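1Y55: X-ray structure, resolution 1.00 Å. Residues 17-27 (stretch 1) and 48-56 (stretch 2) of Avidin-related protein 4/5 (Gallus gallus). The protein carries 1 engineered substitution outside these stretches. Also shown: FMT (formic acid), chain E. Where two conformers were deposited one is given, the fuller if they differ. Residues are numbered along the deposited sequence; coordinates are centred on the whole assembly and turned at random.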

# COMPACT_ATOMS: atom_id res chain seq x y z
N ILE A 17 -0.84 -2.79 -22.01
CA ILE A 17 -1.43 -4.00 -22.57
C ILE A 17 -0.76 -5.21 -21.95
O ILE A 17 0.45 -5.25 -21.82
CB ILE A 17 -1.26 -4.07 -24.10
CG1 ILE A 17 -1.93 -2.88 -24.75
CG2 ILE A 17 -1.79 -5.39 -24.66
CD1 ILE A 17 -1.68 -2.81 -26.23
N MET A 18 -1.53 -6.23 -21.58
CA MET A 18 -0.91 -7.49 -21.24
C MET A 18 -1.63 -8.62 -21.96
O MET A 18 -2.82 -8.56 -22.25
CB MET A 18 -0.84 -7.75 -19.76
CG MET A 18 -2.14 -7.85 -19.13
SD MET A 18 -1.94 -8.38 -17.33
CE MET A 18 -3.64 -8.52 -16.92
N THR A 19 -0.87 -9.66 -22.22
CA THR A 19 -1.33 -10.84 -22.90
C THR A 19 -1.01 -12.03 -22.03
O THR A 19 0.14 -12.26 -21.69
CB THR A 19 -0.63 -10.97 -24.24
OG1 THR A 19 -0.79 -9.76 -25.00
CG2 THR A 19 -1.28 -12.07 -25.09
N ILE A 20 -2.03 -12.79 -21.68
CA ILE A 20 -1.88 -13.93 -20.80
C ILE A 20 -2.20 -15.19 -21.59
O ILE A 20 -3.19 -15.24 -22.33
CB ILE A 20 -2.79 -13.76 -19.58
CG1 ILE A 20 -2.28 -12.57 -18.76
CG2 ILE A 20 -2.82 -15.06 -18.72
CD1 ILE A 20 -3.08 -12.18 -17.54
N ARG A 21 -1.36 -16.20 -21.40
CA ARG A 21 -1.48 -17.45 -22.13
C ARG A 21 -2.39 -18.41 -21.34
O ARG A 21 -3.15 -17.98 -20.47
CB ARG A 21 -0.08 -18.03 -22.38
CG ARG A 21 0.85 -17.09 -23.18
CD ARG A 21 2.16 -17.74 -23.59
NE ARG A 21 3.07 -16.83 -24.29
CZ ARG A 21 3.94 -16.01 -23.71
NH1 ARG A 21 4.04 -15.95 -22.39
NH2 ARG A 21 4.73 -15.24 -24.46
N ALA A 22 -2.35 -19.70 -21.67
CA ALA A 22 -3.24 -20.67 -21.05
C ALA A 22 -3.01 -20.76 -19.55
O ALA A 22 -1.87 -20.72 -19.08
CB ALA A 22 -3.03 -22.03 -21.67
N VAL A 23 -4.10 -20.88 -18.81
CA VAL A 23 -4.05 -21.11 -17.37
C VAL A 23 -4.09 -22.62 -17.15
O VAL A 23 -4.97 -23.30 -17.65
CB VAL A 23 -5.23 -20.44 -16.68
CG1 VAL A 23 -5.21 -20.70 -15.20
CG2 VAL A 23 -5.24 -18.93 -16.95
N ASN A 24 -3.11 -23.14 -16.42
CA ASN A 24 -3.02 -24.59 -16.24
C ASN A 24 -3.92 -25.07 -15.11
O ASN A 24 -4.67 -24.29 -14.53
CB ASN A 24 -1.56 -25.04 -16.13
CG ASN A 24 -0.92 -24.72 -14.79
OD1 ASN A 24 -1.56 -24.31 -13.84
ND2 ASN A 24 0.39 -24.93 -14.73
N SER A 25 -3.97 -26.37 -14.82
CA SER A 25 -4.91 -26.87 -13.82
C SER A 25 -4.56 -26.43 -12.38
O SER A 25 -5.41 -26.53 -11.51
CB SER A 25 -5.04 -28.39 -13.89
OG SER A 25 -3.81 -29.00 -13.55
N ARG A 26 -3.33 -25.96 -12.14
CA ARG A 26 -2.99 -25.33 -10.86
C ARG A 26 -3.38 -23.85 -10.79
O ARG A 26 -3.26 -23.23 -9.73
CB ARG A 26 -1.47 -25.43 -10.62
CG ARG A 26 -0.96 -26.83 -10.40
CD ARG A 26 -1.43 -27.46 -9.13
NE ARG A 26 -0.67 -28.66 -8.88
CZ ARG A 26 -1.05 -29.66 -8.11
NH1 ARG A 26 -2.20 -29.63 -7.46
NH2 ARG A 26 -0.25 -30.72 -7.99
N GLY A 27 -3.79 -23.26 -11.91
CA GLY A 27 -4.05 -21.84 -11.97
C GLY A 27 -2.85 -21.01 -12.40
O GLY A 27 -2.98 -19.79 -12.45
N PRO A 48 8.17 -10.10 -19.44
CA PRO A 48 7.43 -11.31 -19.05
C PRO A 48 6.73 -11.19 -17.70
O PRO A 48 7.20 -10.49 -16.81
CB PRO A 48 8.53 -12.37 -18.99
CG PRO A 48 9.73 -11.60 -18.55
CD PRO A 48 9.62 -10.28 -19.25
N LEU A 49 5.64 -11.93 -17.59
CA LEU A 49 4.92 -12.07 -16.33
C LEU A 49 4.64 -13.54 -16.03
O LEU A 49 4.57 -14.38 -16.93
CB LEU A 49 3.61 -11.24 -16.31
CG LEU A 49 2.48 -11.71 -17.23
CD1 LEU A 49 1.57 -12.74 -16.55
CD2 LEU A 49 1.65 -10.54 -17.71
N LEU A 50 4.48 -13.83 -14.75
CA LEU A 50 4.20 -15.18 -14.25
C LEU A 50 3.30 -15.03 -13.05
O LEU A 50 3.61 -14.25 -12.16
CB LEU A 50 5.50 -15.83 -13.84
CG LEU A 50 5.54 -17.31 -13.58
CD1 LEU A 50 5.04 -18.10 -14.78
CD2 LEU A 50 7.00 -17.69 -13.27
N GLY A 51 2.21 -15.79 -12.99
CA GLY A 51 1.28 -15.68 -11.88
C GLY A 51 0.44 -16.91 -11.65
O GLY A 51 0.62 -17.95 -12.29
N ILE A 52 -0.46 -16.77 -10.68
CA ILE A 52 -1.40 -17.82 -10.31
C ILE A 52 -2.76 -17.22 -10.05
O ILE A 52 -2.87 -16.23 -9.32
CB ILE A 52 -0.96 -18.62 -9.06
CG1 ILE A 52 0.55 -18.86 -8.98
CG2 ILE A 52 -1.69 -19.96 -9.04
CD1 ILE A 52 0.98 -19.53 -7.68
N GLN A 53 -3.80 -17.83 -10.61
CA GLN A 53 -5.18 -17.53 -10.26
C GLN A 53 -5.81 -18.73 -9.59
O GLN A 53 -5.34 -19.85 -9.72
CB GLN A 53 -6.01 -17.16 -11.51
CG GLN A 53 -6.24 -18.28 -12.52
CD GLN A 53 -7.38 -17.95 -13.49
OE1 GLN A 53 -8.53 -18.35 -13.25
NE2 GLN A 53 -7.08 -17.19 -14.52
N HIS A 54 -6.89 -18.48 -8.87
CA HIS A 54 -7.73 -19.56 -8.39
C HIS A 54 -8.52 -20.15 -9.56
O HIS A 54 -8.83 -19.48 -10.54
CB HIS A 54 -8.63 -19.06 -7.28
CG HIS A 54 -7.90 -18.86 -5.98
ND1 HIS A 54 -7.04 -17.83 -5.69
CD2 HIS A 54 -7.96 -19.63 -4.88
CE1 HIS A 54 -6.58 -18.01 -4.46
NE2 HIS A 54 -7.13 -19.09 -3.95
N LYS A 55 -8.83 -21.43 -9.44
CA LYS A 55 -9.38 -22.25 -10.50
C LYS A 55 -10.87 -22.53 -10.38
O LYS A 55 -11.59 -22.50 -11.40
CB LYS A 55 -8.65 -23.58 -10.53
CG LYS A 55 -7.47 -23.55 -11.41
CD LYS A 55 -7.80 -24.23 -12.75
CE LYS A 55 -7.82 -23.27 -13.90
NZ LYS A 55 -7.62 -23.97 -15.19
N ARG A 56 -11.36 -22.81 -9.19
CA ARG A 56 -12.74 -23.25 -9.02
C ARG A 56 -13.68 -22.05 -9.09
O ARG A 56 -14.77 -22.15 -9.64
CB ARG A 56 -12.92 -24.00 -7.70
CG ARG A 56 -12.19 -25.35 -7.67
CD ARG A 56 -12.10 -25.98 -6.29
NE ARG A 56 -11.27 -25.19 -5.38
CZ ARG A 56 -11.10 -25.44 -4.09
NH1 ARG A 56 -11.72 -26.47 -3.51
NH2 ARG A 56 -10.33 -24.64 -3.37
C FMT E . -8.50 -23.25 -6.49
O1 FMT E . -9.66 -23.43 -6.86
O2 FMT E . -7.81 -22.34 -6.93

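The contact between these two stretches is a turn docked on the end of a strand, pinned by one backbone hydrogen bond and one lysine, with a thin apolar contact farther along. It illustrates how a tight turn can offer carbonyl oxygens to a neighbouring segment. Asn24 to Gly27 form a type I beta turn, closed by Gly27 N donating to Asn24 O at 2.9 Å. The turn brings Gly27 against strand 48-53, with Gly27 CA 4.8 Å from Gln53 CA. There Gln53 N donates to Gly27 O at 2.8 Å and 169°, while CA-H...O contacts run both ways: Ile52 CA to Gly27 O and Gly27 CA to Gln53 O, each 3.3 Å. An ideal CB on Gly27 would lie 1.9 Å from Gln53 O, and the backbone angles of Gly27 by themselves call for glycine.

Lys55 NZ donates to Asn24 O at 3.0 Å, a charged ammonium on a carbonyl that also accepts from the turn. The lysine chain lies along the turn, Lys55 CD 3.5 Å from Ser25 O, and Lys55 CE meets Val23 CG1 at 3.9 Å just before it. Farther off, Ile20 CA and Leu49 CA are 8.3 Å apart, and buried apolar side chains bridge the gap loosely, Leu49 CD2 meeting Met18 SD at 4.2 Å and Leu49 CD1 meeting Ile20 CG1 at 4.4 Å.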